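Local atomic coordinates of sortase family protein (Clostridium perfringens, PDB entry 4D70), a protein that probably acts as a class D sortase, a cysteine transpeptidase that cleaves sorting signals of secreted proteins and joins them to the cell envelope. Residues 65-69 / 119-124; 91-95 / 155-159; 99-105 / 162-168; 107-113 / 167-171; 123-129 / 140-145. One frame throughout, in Å; residues are numbered along the deposited sequence. Where two conformers were deposited one is given.

Contact 1 (65-69 / 119-124); sequences DIEKI and NIDKLQ
Leu123 pushes into the angle between the end of strand 60-66 and the turn that follows it, and its CD2 methyl is where the apolar half of this contact converges. Leu123 CD2 lies 3.7 Å from Ile66 CG2 and 3.8 Å from Lys68 CB, and Ile69 CG2 comes up to Leu123 CD2 at 3.9 Å. Ile66 and Ile69 each meet the leucine at roughly a right angle. In Ile69 the CG1 branch stands between the backbone N and the carbonyl carbon (chi1 57°); this rotamer lays CG2 against the carbonyl oxygen of Asn119, 3.4 Å from Asn119 O, and carries CD1 to the backbone of Ile120.

Lys68 supplies the polar half. Its chain runs past Leu123 in the opposite sense, bends at chi2 and chi4, and brings NZ to Lys122 O at 3.2 Å and to Gln124 OE1 at 3.0 Å, both hydrogen bonds tilted moderately from the acceptor planes. The ammonium also makes a salt bridge with Asp127, its strongest partner.

In the sortase beta-barrel this is where the connection from strand 60-66 to strand 71-77 meets the loop that leads into strand 128-132. Both sides are shaped by short 3-10 turns. Leu123 N bonds to Ile120 O at 3.0 Å and Ile69 N to Ile66 O at 3.2 Å, bonds that hold the two residues where the end of the leucine reaches the isoleucine. Further out, Ile120 turns its side chain away from residues 65-69 and packs on Ile167 and Thr169 of strand 163-171, while Ile66 rests on Val71.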
# COMPACT_ATOMS: atom_id res chain seq x y z
N ASP A 65 -6.21 -6.32 0.66
CA ASP A 65 -6.40 -7.72 1.02
C ASP A 65 -5.41 -8.59 0.28
O ASP A 65 -5.29 -8.50 -0.94
CB ASP A 65 -7.82 -8.15 0.62
CG ASP A 65 -8.87 -7.41 1.40
OD1 ASP A 65 -9.10 -7.83 2.56
OD2 ASP A 65 -9.37 -6.37 0.92
N ILE A 66 -4.65 -9.37 1.03
CA ILE A 66 -3.75 -10.37 0.50
C ILE A 66 -4.05 -11.73 1.12
O ILE A 66 -3.60 -12.06 2.23
CB ILE A 66 -2.29 -10.03 0.78
CG1 ILE A 66 -2.02 -8.54 0.42
CG2 ILE A 66 -1.43 -10.94 0.01
CD1 ILE A 66 -0.63 -8.10 0.74
N GLU A 67 -4.82 -12.51 0.38
CA GLU A 67 -5.37 -13.75 0.90
C GLU A 67 -4.26 -14.67 1.36
O GLU A 67 -4.39 -15.30 2.39
CB GLU A 67 -6.26 -14.46 -0.15
CG GLU A 67 -7.48 -13.65 -0.61
CD GLU A 67 -8.35 -13.15 0.54
OE1 GLU A 67 -8.55 -13.97 1.49
OE2 GLU A 67 -8.83 -11.96 0.48
N LYS A 68 -3.16 -14.73 0.63
CA LYS A 68 -2.11 -15.74 0.89
C LYS A 68 -1.49 -15.61 2.27
O LYS A 68 -1.09 -16.61 2.86
CB LYS A 68 -1.07 -15.65 -0.17
CG LYS A 68 0.10 -16.61 -0.06
CD LYS A 68 -0.10 -17.78 -0.96
CE LYS A 68 1.17 -18.61 -1.10
NZ LYS A 68 2.29 -18.01 -1.83
N ILE A 69 -1.50 -14.39 2.81
CA ILE A 69 -0.93 -14.14 4.14
C ILE A 69 -1.89 -13.50 5.16
O ILE A 69 -1.45 -13.00 6.18
CB ILE A 69 0.37 -13.31 4.04
CG1 ILE A 69 0.13 -11.99 3.31
CG2 ILE A 69 1.41 -14.17 3.31
CD1 ILE A 69 1.32 -11.05 3.38
N ASN A 119 4.59 -11.80 7.65
CA ASN A 119 4.70 -12.93 6.72
C ASN A 119 4.82 -12.60 5.23
O ASN A 119 4.54 -13.45 4.34
CB ASN A 119 3.51 -13.83 6.93
CG ASN A 119 3.59 -14.54 8.26
OD1 ASN A 119 4.65 -15.02 8.65
ND2 ASN A 119 2.49 -14.60 8.98
N ILE A 120 5.26 -11.41 4.94
CA ILE A 120 5.36 -11.03 3.53
C ILE A 120 6.32 -11.92 2.71
O ILE A 120 6.14 -12.08 1.48
CB ILE A 120 5.68 -9.53 3.40
CG1 ILE A 120 5.33 -9.07 1.99
CG2 ILE A 120 7.14 -9.19 3.73
CD1 ILE A 120 5.23 -7.60 1.84
N ASP A 121 7.31 -12.52 3.36
CA ASP A 121 8.26 -13.42 2.68
C ASP A 121 7.57 -14.69 2.11
O ASP A 121 8.16 -15.42 1.30
CB ASP A 121 9.33 -13.83 3.66
CG ASP A 121 8.69 -14.41 4.93
OD1 ASP A 121 8.21 -13.64 5.80
OD2 ASP A 121 8.51 -15.60 4.99
N LYS A 122 6.34 -14.98 2.52
CA LYS A 122 5.62 -16.08 1.94
C LYS A 122 4.98 -15.77 0.60
O LYS A 122 4.61 -16.66 -0.09
CB LYS A 122 4.56 -16.58 2.91
CG LYS A 122 5.17 -16.87 4.30
CD LYS A 122 4.76 -18.26 4.75
CE LYS A 122 4.77 -18.41 6.26
NZ LYS A 122 3.37 -18.29 6.72
N LEU A 123 4.87 -14.50 0.24
CA LEU A 123 4.30 -14.18 -1.03
C LEU A 123 5.22 -14.62 -2.17
O LEU A 123 6.41 -14.54 -2.06
CB LEU A 123 4.02 -12.66 -1.15
CG LEU A 123 2.93 -12.16 -0.21
CD1 LEU A 123 2.72 -10.68 -0.41
CD2 LEU A 123 1.64 -12.94 -0.42
N GLN A 124 4.63 -15.03 -3.29
CA GLN A 124 5.34 -15.48 -4.40
C GLN A 124 4.89 -14.80 -5.62
O GLN A 124 3.79 -14.29 -5.65
CB GLN A 124 5.14 -17.00 -4.64
CG GLN A 124 5.65 -17.85 -3.45
CD GLN A 124 5.26 -19.31 -3.71
OE1 GLN A 124 4.11 -19.68 -3.59
NE2 GLN A 124 6.20 -20.08 -4.20

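Contact 2 (91-95 / 155-159); sequences FENTA and VLNQN
Phe91 and Leu156 make the apolar part of this contact. The two methyls of the leucine lie over one face of the ring: Leu156 CD2 is 3.9 Å from the centroid of the Phe91 ring and 14° off the normal, a CH-pi contact, while Leu156 CD1 sits toward the CD2-CE2 side of the ring, 3.7 Å from Phe91 CD2.

The hydrogen bonds centre on the amide of Gln158, whose chain folds back at chi2 (-60°). OE1 accepts from the backbone of Ala95, N to Gln158 OE1 3.0 Å, with the donor well above the carbonyl plane. On the other side of the same amide, Gln158 NE2 gives a nearly straight bond to Leu156 O at 2.8 Å, and it also binds Asn102 O; three bonds, one at OE1 and two at NE2, set the turn of the amide. These loops precede strands 101-109 and 163-171; in sortases the second of them, between strands 137-148 and 163-171, commonly borders the groove for the sorting signal.

Van der Waals packing comes from Thr94, whose CG2 sits 3.5 Å from Gln158 NE2. A type I turn from Phe91 to Thr94 positions it: Phe91 O accepts from both Thr94 N and Thr94 OG1, the latter at 2.7 Å.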
# COMPACT_ATOMS: atom_id res chain seq x y z
N PHE A 91 3.26 6.14 -0.27
CA PHE A 91 4.26 7.15 -0.60
C PHE A 91 3.62 8.28 -1.42
O PHE A 91 3.02 8.08 -2.50
CB PHE A 91 5.42 6.62 -1.39
CG PHE A 91 6.34 5.74 -0.62
CD1 PHE A 91 6.13 4.39 -0.58
CD2 PHE A 91 7.46 6.27 0.04
CE1 PHE A 91 6.99 3.54 0.11
CE2 PHE A 91 8.32 5.43 0.76
CZ PHE A 91 8.09 4.05 0.78
N GLU A 92 3.86 9.48 -0.92
CA GLU A 92 3.19 10.72 -1.36
C GLU A 92 3.17 10.98 -2.86
O GLU A 92 2.14 11.33 -3.44
CB GLU A 92 3.83 11.93 -0.60
CG GLU A 92 3.54 11.89 0.93
CD GLU A 92 4.55 11.11 1.86
OE1 GLU A 92 5.33 10.23 1.37
OE2 GLU A 92 4.54 11.35 3.14
N ASN A 93 4.28 10.89 -3.49
CA ASN A 93 4.30 11.29 -4.91
C ASN A 93 4.15 10.09 -5.87
O ASN A 93 4.58 10.13 -7.00
CB ASN A 93 5.57 12.06 -5.18
CG ASN A 93 5.66 13.33 -4.34
OD1 ASN A 93 4.76 14.15 -4.34
ND2 ASN A 93 6.72 13.45 -3.59
N THR A 94 3.54 9.02 -5.40
CA THR A 94 3.32 7.88 -6.26
C THR A 94 1.87 7.75 -6.68
O THR A 94 0.96 8.28 -6.04
CB THR A 94 3.84 6.58 -5.60
OG1 THR A 94 3.06 6.21 -4.47
CG2 THR A 94 5.29 6.79 -5.20
N ALA A 95 1.66 7.03 -7.77
CA ALA A 95 0.33 6.79 -8.29
C ALA A 95 -0.63 6.32 -7.23
O ALA A 95 -0.26 5.65 -6.24
CB ALA A 95 0.39 5.75 -9.40
N VAL A 155 12.95 2.24 -6.66
CA VAL A 155 11.80 1.35 -6.46
C VAL A 155 10.51 2.12 -6.47
O VAL A 155 9.43 1.52 -6.68
CB VAL A 155 11.91 0.53 -5.16
CG1 VAL A 155 13.19 -0.30 -5.16
CG2 VAL A 155 11.85 1.37 -3.90
N LEU A 156 10.61 3.43 -6.20
CA LEU A 156 9.46 4.32 -6.25
C LEU A 156 9.25 5.00 -7.60
O LEU A 156 8.27 5.77 -7.75
CB LEU A 156 9.55 5.40 -5.17
CG LEU A 156 9.80 4.87 -3.78
CD1 LEU A 156 9.84 6.03 -2.80
CD2 LEU A 156 8.68 3.91 -3.41
N ASN A 157 10.06 4.68 -8.58
CA ASN A 157 9.89 5.33 -9.89
C ASN A 157 8.50 5.09 -10.49
O ASN A 157 7.89 4.03 -10.27
CB ASN A 157 10.97 4.83 -10.84
CG ASN A 157 12.32 5.47 -10.57
OD1 ASN A 157 12.48 6.31 -9.69
ND2 ASN A 157 13.32 5.02 -11.29
N GLN A 158 8.03 6.07 -11.25
CA GLN A 158 6.74 6.08 -11.89
C GLN A 158 6.87 5.93 -13.40
O GLN A 158 7.18 6.89 -14.10
CB GLN A 158 6.02 7.40 -11.59
CG GLN A 158 5.83 7.65 -10.09
CD GLN A 158 4.99 6.53 -9.43
OE1 GLN A 158 3.81 6.42 -9.72
NE2 GLN A 158 5.58 5.78 -8.49
N ASN A 159 6.65 4.73 -13.89
CA ASN A 159 6.56 4.44 -15.31
C ASN A 159 5.10 4.47 -15.72
O ASN A 159 4.32 3.52 -15.44
CB ASN A 159 7.18 3.04 -15.64
CG ASN A 159 7.04 2.65 -17.12
OD1 ASN A 159 6.49 3.40 -17.97
ND2 ASN A 159 7.52 1.45 -17.44

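Contact 3 (99-105 / 162-168); sequences ENGNFSI and EKTMTIV
Phe103 and Met165 lie side by side on one face of this parallel strand pair, their side chains pointing the same way, with Met165 CB 4.0 Å from Phe103 CD2. Next along, Ile105 fills the dip between two neighbours: its CD1 is 4.1 Å from Met165 CE and 4.0 Å from Ile167 CG1. Ile105 reaches that dip because CG1 stands between the backbone N and the carbonyl carbon (chi1 61°).

The other face is polar. Asn102 leans across toward Thr166, whose OG1 donates to Asn102 OD1 at 2.6 Å, while Asn102 CB rests on Thr164 OG1 at 3.3 Å. Asn102 ND2 bonds to Val155 O and Asn157 O, which holds the amide. A water fills the notch beside them, donating to Met165 O at 3.0 Å and pairing with Thr164 OG1. Ser104 OG fits against Thr166 CB at 3.7 Å. Between the faces, backbone bonds run alternately from Gly101 N to Glu162 O through to Val168 N to Ile105 O. At the start of the two strands Lys163 NZ reaches Asn100 OD1 from well above the amide plane at 3.1 Å, and also bonds to Gly98 O.

Strand 163-171 thus stands between strand 101-109 and the antiparallel strand 176-184. The apolar face turns to the barrel interior, where Phe103 and Ile105 pack on Ile75 and Met165 and Ile167 on Ile129; on the polar face Lys181 bonds to Thr166 OG1.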
# COMPACT_ATOMS: atom_id res chain seq x y z
N GLU A 99 -3.97 3.48 -11.18
CA GLU A 99 -3.52 4.50 -12.12
C GLU A 99 -2.27 4.08 -12.86
O GLU A 99 -1.56 3.20 -12.44
CB GLU A 99 -3.20 5.82 -11.39
CG GLU A 99 -4.36 6.52 -10.73
CD GLU A 99 -3.94 7.87 -10.16
OE1 GLU A 99 -2.72 8.15 -9.92
OE2 GLU A 99 -4.89 8.65 -9.93
N ASN A 100 -2.03 4.72 -13.99
CA ASN A 100 -0.74 4.63 -14.64
C ASN A 100 0.35 4.99 -13.62
O ASN A 100 0.17 5.87 -12.80
CB ASN A 100 -0.65 5.62 -15.78
CG ASN A 100 -1.66 5.36 -16.86
OD1 ASN A 100 -1.96 4.25 -17.20
ND2 ASN A 100 -2.13 6.42 -17.44
N GLY A 101 1.48 4.30 -13.68
CA GLY A 101 2.53 4.52 -12.70
C GLY A 101 2.54 3.41 -11.68
O GLY A 101 2.05 2.31 -11.94
N ASN A 102 3.09 3.72 -10.51
CA ASN A 102 3.49 2.67 -9.58
C ASN A 102 3.01 3.09 -8.21
O ASN A 102 3.65 3.85 -7.53
CB ASN A 102 5.00 2.50 -9.71
CG ASN A 102 5.65 1.81 -8.51
OD1 ASN A 102 5.03 1.01 -7.85
ND2 ASN A 102 6.91 2.10 -8.27
N PHE A 103 1.87 2.54 -7.81
CA PHE A 103 1.24 2.79 -6.51
C PHE A 103 2.13 2.12 -5.45
O PHE A 103 2.20 0.89 -5.40
CB PHE A 103 -0.17 2.13 -6.53
CG PHE A 103 -0.83 2.04 -5.18
CD1 PHE A 103 -1.04 3.20 -4.42
CD2 PHE A 103 -1.28 0.83 -4.69
CE1 PHE A 103 -1.64 3.11 -3.18
CE2 PHE A 103 -1.86 0.75 -3.43
CZ PHE A 103 -2.06 1.89 -2.68
N SER A 104 2.79 2.94 -4.63
CA SER A 104 3.78 2.49 -3.70
C SER A 104 3.40 2.64 -2.24
O SER A 104 2.86 3.66 -1.81
CB SER A 104 5.07 3.23 -3.91
OG SER A 104 5.57 3.00 -5.20
N ILE A 105 3.62 1.57 -1.49
CA ILE A 105 3.22 1.52 -0.10
C ILE A 105 4.37 1.11 0.78
O ILE A 105 5.26 0.33 0.36
CB ILE A 105 1.93 0.76 0.13
CG1 ILE A 105 1.97 -0.69 -0.27
CG2 ILE A 105 0.85 1.45 -0.70
CD1 ILE A 105 0.76 -1.50 0.20
N GLU A 162 2.95 1.71 -17.64
CA GLU A 162 2.35 0.54 -17.00
C GLU A 162 1.53 0.91 -15.78
O GLU A 162 1.46 2.06 -15.42
CB GLU A 162 3.44 -0.44 -16.63
CG GLU A 162 4.15 -0.98 -17.85
CD GLU A 162 5.31 -1.89 -17.52
OE1 GLU A 162 5.73 -1.91 -16.34
OE2 GLU A 162 5.79 -2.55 -18.47
N LYS A 163 0.80 -0.08 -15.20
CA LYS A 163 0.02 0.14 -14.01
C LYS A 163 0.50 -0.90 -13.04
O LYS A 163 0.19 -2.08 -13.22
CB LYS A 163 -1.51 -0.01 -14.29
CG LYS A 163 -2.09 1.09 -15.21
CD LYS A 163 -3.56 0.83 -15.54
CE LYS A 163 -4.26 1.86 -16.45
NZ LYS A 163 -4.38 3.07 -15.63
N THR A 164 1.29 -0.48 -12.04
CA THR A 164 1.97 -1.38 -11.14
C THR A 164 1.87 -0.89 -9.75
O THR A 164 1.30 0.17 -9.49
CB THR A 164 3.49 -1.52 -11.47
OG1 THR A 164 4.16 -0.25 -11.29
CG2 THR A 164 3.71 -1.99 -12.86
N MET A 165 2.31 -1.73 -8.83
CA MET A 165 2.35 -1.35 -7.45
C MET A 165 3.56 -1.95 -6.80
O MET A 165 4.19 -2.84 -7.34
CB MET A 165 1.10 -1.72 -6.62
CG MET A 165 0.87 -3.19 -6.37
SD MET A 165 -0.42 -3.49 -5.15
CE MET A 165 0.39 -2.99 -3.64
N THR A 166 3.89 -1.39 -5.62
CA THR A 166 5.14 -1.73 -4.92
C THR A 166 4.88 -1.72 -3.44
O THR A 166 4.20 -0.86 -2.95
CB THR A 166 6.26 -0.67 -5.20
OG1 THR A 166 6.55 -0.63 -6.61
CG2 THR A 166 7.61 -1.03 -4.48
N ILE A 167 5.39 -2.74 -2.75
CA ILE A 167 5.38 -2.80 -1.28
C ILE A 167 6.81 -2.81 -0.80
O ILE A 167 7.60 -3.58 -1.26
CB ILE A 167 4.68 -4.06 -0.76
CG1 ILE A 167 3.27 -4.16 -1.35
CG2 ILE A 167 4.67 -4.04 0.77
CD1 ILE A 167 2.38 -5.23 -0.75
N VAL A 168 7.15 -1.89 0.07
CA VAL A 168 8.47 -1.79 0.66
C VAL A 168 8.45 -2.13 2.15
O VAL A 168 7.74 -1.47 2.92
CB VAL A 168 9.00 -0.32 0.55
CG1 VAL A 168 10.45 -0.20 1.06
CG2 VAL A 168 8.91 0.13 -0.89
O HOH W 1 -1.17 1.11 -10.53
O HOH W 2 5.88 -1.73 -9.54

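Contact 4 (107-113 / 167-171); sequences GHRNTIN and IVTCT
His108 sets its imidazole beside the sulfur of Cys170, which stands obliquely off the ring, 3.9 Å from SG to the His108 ring centroid and 38° from the normal. Cys170 ends a TIVTC sequence that matches the sortase TLxTC signature apart from isoleucine in place of leucine, and with Arg177, which touches both residues, the pair probably corresponds to the Cys-His-Arg active site of the family. The closest ring atom is ND1, with Cys170 SG 3.4 Å from His108 ND1. CG of His108 stands between the backbone N and the carbonyl carbon (chi1 67°), which turns the ring toward strand 163-171.

The ring is fixed by its own loop. His108 ND1 donates to Asn110 O at 2.8 Å, with the acceptor in the ring plane, inside a type II' turn from Arg109 to Ile112. The same oxygen also lies near the sulfur, Asn110 O to Cys170 SG 3.4 Å. Opposite this bond, the CD2 corner of the ring points at a strand carbonyl: Val168 O lies near the ring plane, 3.3 Å from His108 CD2. That carbonyl already takes a hydrogen bond from Gly107 N, so the backbone pairing of strands 101-109 and 163-171 continues to the residue before the histidine.

Beyond Val168 the chains part, and a side chain replaces the strand partner. Asn113 bridges both backbone groups of Cys170. Its OD1 accepts from Cys170 N at 2.7 Å, in the amide plane and on a lone pair, and Asn113 ND2 donates to Cys170 O at 3.2 Å from above the carbonyl plane.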
# COMPACT_ATOMS: atom_id res chain seq x y z
N GLY A 107 5.60 -0.46 4.45
CA GLY A 107 5.17 -1.35 5.49
C GLY A 107 6.19 -1.53 6.59
O GLY A 107 6.28 -2.56 7.22
N HIS A 108 6.95 -0.48 6.81
CA HIS A 108 7.94 -0.49 7.88
C HIS A 108 8.08 0.92 8.36
O HIS A 108 7.77 1.86 7.60
CB HIS A 108 9.29 -0.97 7.35
CG HIS A 108 9.91 -0.01 6.38
ND1 HIS A 108 11.00 0.78 6.69
CD2 HIS A 108 9.63 0.23 5.08
CE1 HIS A 108 11.35 1.48 5.62
NE2 HIS A 108 10.53 1.16 4.63
N ARG A 109 8.55 1.06 9.60
CA ARG A 109 8.90 2.36 10.16
C ARG A 109 10.34 2.26 10.64
O ARG A 109 10.65 1.44 11.50
CB ARG A 109 7.97 2.69 11.32
CG ARG A 109 8.10 4.11 11.88
CD ARG A 109 7.32 4.20 13.16
NE ARG A 109 7.26 5.54 13.74
CZ ARG A 109 8.07 6.01 14.69
NH1 ARG A 109 9.05 5.28 15.19
NH2 ARG A 109 7.90 7.25 15.11
N ASN A 110 11.22 3.03 10.03
CA ASN A 110 12.65 2.87 10.23
C ASN A 110 13.02 1.42 9.98
O ASN A 110 12.72 0.91 8.93
CB ASN A 110 13.08 3.36 11.62
CG ASN A 110 12.79 4.84 11.84
OD1 ASN A 110 13.09 5.65 10.99
ND2 ASN A 110 12.23 5.19 12.99
N THR A 111 13.66 0.74 10.93
CA THR A 111 14.05 -0.65 10.71
C THR A 111 13.03 -1.69 11.21
O THR A 111 13.36 -2.87 11.29
CB THR A 111 15.42 -0.96 11.37
OG1 THR A 111 15.31 -0.85 12.79
CG2 THR A 111 16.51 -0.03 10.84
N ILE A 112 11.81 -1.28 11.50
CA ILE A 112 10.80 -2.20 12.04
C ILE A 112 9.58 -2.35 11.12
O ILE A 112 8.81 -1.39 10.89
CB ILE A 112 10.37 -1.75 13.46
CG1 ILE A 112 11.62 -1.49 14.34
CG2 ILE A 112 9.47 -2.79 14.11
CD1 ILE A 112 12.50 -2.72 14.61
N ASN A 113 9.38 -3.58 10.66
CA ASN A 113 8.24 -3.90 9.80
C ASN A 113 6.97 -3.84 10.58
O ASN A 113 6.91 -4.29 11.74
CB ASN A 113 8.37 -5.32 9.28
CG ASN A 113 9.52 -5.47 8.33
OD1 ASN A 113 9.81 -4.55 7.56
ND2 ASN A 113 10.21 -6.58 8.38
N ILE A 167 5.39 -2.74 -2.75
CA ILE A 167 5.38 -2.80 -1.28
C ILE A 167 6.81 -2.81 -0.80
O ILE A 167 7.60 -3.58 -1.26
CB ILE A 167 4.68 -4.06 -0.76
CG1 ILE A 167 3.27 -4.16 -1.35
CG2 ILE A 167 4.67 -4.04 0.77
CD1 ILE A 167 2.38 -5.23 -0.75
N VAL A 168 7.15 -1.89 0.07
CA VAL A 168 8.47 -1.79 0.66
C VAL A 168 8.45 -2.13 2.15
O VAL A 168 7.74 -1.47 2.92
CB VAL A 168 9.00 -0.32 0.55
CG1 VAL A 168 10.45 -0.20 1.06
CG2 VAL A 168 8.91 0.13 -0.89
N THR A 169 9.23 -3.13 2.54
CA THR A 169 9.43 -3.50 3.95
C THR A 169 10.92 -3.67 4.15
O THR A 169 11.70 -3.43 3.24
CB THR A 169 8.70 -4.81 4.32
OG1 THR A 169 9.07 -5.89 3.41
CG2 THR A 169 7.22 -4.65 4.26
N CYS A 170 11.34 -4.08 5.36
CA CYS A 170 12.74 -4.34 5.66
C CYS A 170 13.07 -5.82 5.69
O CYS A 170 12.23 -6.66 5.95
CB CYS A 170 13.10 -3.76 7.08
SG CYS A 170 12.83 -1.99 7.14
N THR A 171 14.34 -6.12 5.53
CA THR A 171 14.84 -7.44 5.71
C THR A 171 16.31 -7.38 6.14
O THR A 171 16.92 -6.31 6.21
CB THR A 171 14.63 -8.31 4.45
OG1 THR A 171 14.92 -9.67 4.76
CG2 THR A 171 15.51 -7.84 3.27

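Contact 5 (123-129 / 140-145); sequences LQVGDEI and YEINEI
The beta hairpin of strands 128-132 and 137-148 begins here, together with the type II turn, Gln124 to Asp127, that leads into it. Ile129 and Tyr140 form an antiparallel hydrogen-bonded pair: Ile129 N to Tyr140 O and Tyr140 N to Ile129 O are both 2.8 Å. Glu128 and Glu141 follow as a non-hydrogen-bonded pair, then Ile142 N bonds to Asp127 O at 3.0 Å and Gly126 N to Ile142 O at 2.8 Å, which ties the turn to the strand. The turn is braced from within by Asp127, whose OD2 takes Gln124 N at 2.7 Å from above the carboxylate plane and also meets Lys68 in a salt bridge.

Ile142 fills the hollow under this turn. With its CG1 beside the backbone N (chi1 -59°), Ile142 CD1 lies 3.8 Å from Leu123 CB and Ile142 CG1 3.9 Å from Ile129 CD1, the side chain crossing both at about a right angle. Ile145 CD1 comes to Leu123 O.

The hairpin is flanked on both sides: strand 60-66 pairs with strand 128-132, and strand 176-184 with 137-148, where Asn143 and Glu144 form a classic bulge opposite Lys181. Ile129 also packs on Met165 and Ile167 of strand 163-171.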
# COMPACT_ATOMS: atom_id res chain seq x y z
N LEU A 123 4.87 -14.50 0.24
CA LEU A 123 4.30 -14.18 -1.03
C LEU A 123 5.22 -14.62 -2.17
O LEU A 123 6.41 -14.54 -2.06
CB LEU A 123 4.02 -12.66 -1.15
CG LEU A 123 2.93 -12.16 -0.21
CD1 LEU A 123 2.72 -10.68 -0.41
CD2 LEU A 123 1.64 -12.94 -0.42
N GLN A 124 4.63 -15.03 -3.29
CA GLN A 124 5.34 -15.48 -4.40
C GLN A 124 4.89 -14.80 -5.62
O GLN A 124 3.79 -14.29 -5.65
CB GLN A 124 5.14 -17.00 -4.64
CG GLN A 124 5.65 -17.85 -3.45
CD GLN A 124 5.26 -19.31 -3.71
OE1 GLN A 124 4.11 -19.68 -3.59
NE2 GLN A 124 6.20 -20.08 -4.20
N VAL A 125 5.70 -14.91 -6.67
CA VAL A 125 5.31 -14.40 -7.98
C VAL A 125 4.00 -15.10 -8.39
O VAL A 125 3.85 -16.33 -8.20
CB VAL A 125 6.40 -14.77 -9.00
CG1 VAL A 125 5.86 -14.68 -10.44
CG2 VAL A 125 7.63 -13.88 -8.79
N GLY A 126 3.02 -14.35 -8.85
CA GLY A 126 1.71 -14.93 -9.18
C GLY A 126 0.65 -14.80 -8.10
O GLY A 126 -0.54 -14.91 -8.39
N ASP A 127 1.03 -14.45 -6.88
CA ASP A 127 0.05 -14.20 -5.84
C ASP A 127 -0.61 -12.88 -6.09
O ASP A 127 -0.02 -11.94 -6.72
CB ASP A 127 0.67 -14.18 -4.46
CG ASP A 127 1.09 -15.58 -4.00
OD1 ASP A 127 0.56 -16.53 -4.57
OD2 ASP A 127 2.01 -15.68 -3.14
N GLU A 128 -1.82 -12.79 -5.64
CA GLU A 128 -2.64 -11.60 -5.87
C GLU A 128 -2.70 -10.65 -4.66
O GLU A 128 -2.74 -11.10 -3.51
CB GLU A 128 -4.08 -12.05 -6.20
CG GLU A 128 -4.79 -11.22 -7.24
CD GLU A 128 -6.05 -11.92 -7.78
OE1 GLU A 128 -5.96 -12.87 -8.58
OE2 GLU A 128 -7.14 -11.57 -7.37
N ILE A 129 -2.76 -9.34 -4.98
CA ILE A 129 -2.96 -8.28 -4.04
C ILE A 129 -4.17 -7.49 -4.52
O ILE A 129 -4.17 -6.90 -5.60
CB ILE A 129 -1.75 -7.32 -3.92
CG1 ILE A 129 -0.47 -8.07 -3.41
CG2 ILE A 129 -2.04 -6.17 -2.98
CD1 ILE A 129 0.78 -7.30 -3.77
N TYR A 140 -3.95 -6.76 -8.43
CA TYR A 140 -2.55 -6.77 -8.89
C TYR A 140 -1.92 -8.14 -8.67
O TYR A 140 -2.25 -8.89 -7.69
CB TYR A 140 -1.73 -5.71 -8.13
CG TYR A 140 -2.04 -4.28 -8.40
CD1 TYR A 140 -2.98 -3.62 -7.66
CD2 TYR A 140 -1.29 -3.54 -9.30
CE1 TYR A 140 -3.21 -2.27 -7.84
CE2 TYR A 140 -1.51 -2.19 -9.49
CZ TYR A 140 -2.47 -1.55 -8.74
OH TYR A 140 -2.74 -0.24 -8.94
N GLU A 141 -1.08 -8.52 -9.60
CA GLU A 141 -0.40 -9.79 -9.56
C GLU A 141 1.12 -9.57 -9.42
O GLU A 141 1.73 -8.96 -10.28
CB GLU A 141 -0.63 -10.59 -10.85
CG GLU A 141 -0.06 -11.99 -10.73
CD GLU A 141 -0.26 -12.82 -12.06
OE1 GLU A 141 -0.76 -12.24 -13.02
OE2 GLU A 141 0.05 -14.03 -12.16
N ILE A 142 1.69 -10.17 -8.40
CA ILE A 142 3.11 -10.07 -8.13
C ILE A 142 3.94 -10.64 -9.21
O ILE A 142 3.73 -11.81 -9.72
CB ILE A 142 3.47 -10.76 -6.77
CG1 ILE A 142 2.69 -10.11 -5.63
CG2 ILE A 142 4.97 -10.77 -6.50
CD1 ILE A 142 2.97 -10.84 -4.28
N ASN A 143 4.85 -9.80 -9.70
CA ASN A 143 5.71 -10.28 -10.77
C ASN A 143 7.20 -10.06 -10.53
O ASN A 143 7.99 -10.49 -11.33
CB ASN A 143 5.37 -9.68 -12.12
CG ASN A 143 5.52 -8.17 -12.12
OD1 ASN A 143 5.58 -7.50 -11.09
ND2 ASN A 143 5.47 -7.62 -13.32
N GLU A 144 7.56 -9.50 -9.40
CA GLU A 144 8.95 -9.26 -9.05
C GLU A 144 9.09 -9.15 -7.54
O GLU A 144 8.28 -8.50 -6.87
CB GLU A 144 9.40 -7.93 -9.79
CG GLU A 144 10.74 -7.41 -9.34
CD GLU A 144 11.29 -6.33 -10.28
OE1 GLU A 144 10.47 -5.64 -10.85
OE2 GLU A 144 12.54 -6.31 -10.52
N ILE A 145 10.10 -9.82 -7.01
CA ILE A 145 10.50 -9.77 -5.61
C ILE A 145 12.00 -9.62 -5.52
O ILE A 145 12.74 -10.38 -6.12
CB ILE A 145 10.09 -11.04 -4.86
CG1 ILE A 145 8.59 -11.21 -4.96
CG2 ILE A 145 10.39 -10.94 -3.38
CD1 ILE A 145 8.12 -12.57 -4.48

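Strands 101-109 and 163-171 carry both contact 3 and contact 4, whose centres are about 17 Å apart: contact 3 is the barrel pairing, and contact 4 lies toward the C-terminal end of that pairing, at the probable active site. Contact 2 is about 7 Å from contact 3, centre to centre, and they share bonds through Asn102, which binds Asn157 O and Gln158 NE2. Contact 2 reaches contact 4 where Phe91 CE1 packs 4.0 Å from Val168 CG2. Contacts 1 and 5 share Leu123 and Gln124, and the salt bridge of Lys68 NZ with Asp127 OD2, 2.7 Å, joins them. Ile120 CD1 against Ile167 CG2, 3.8 Å, ties contact 1 to the strand that carries Cys170.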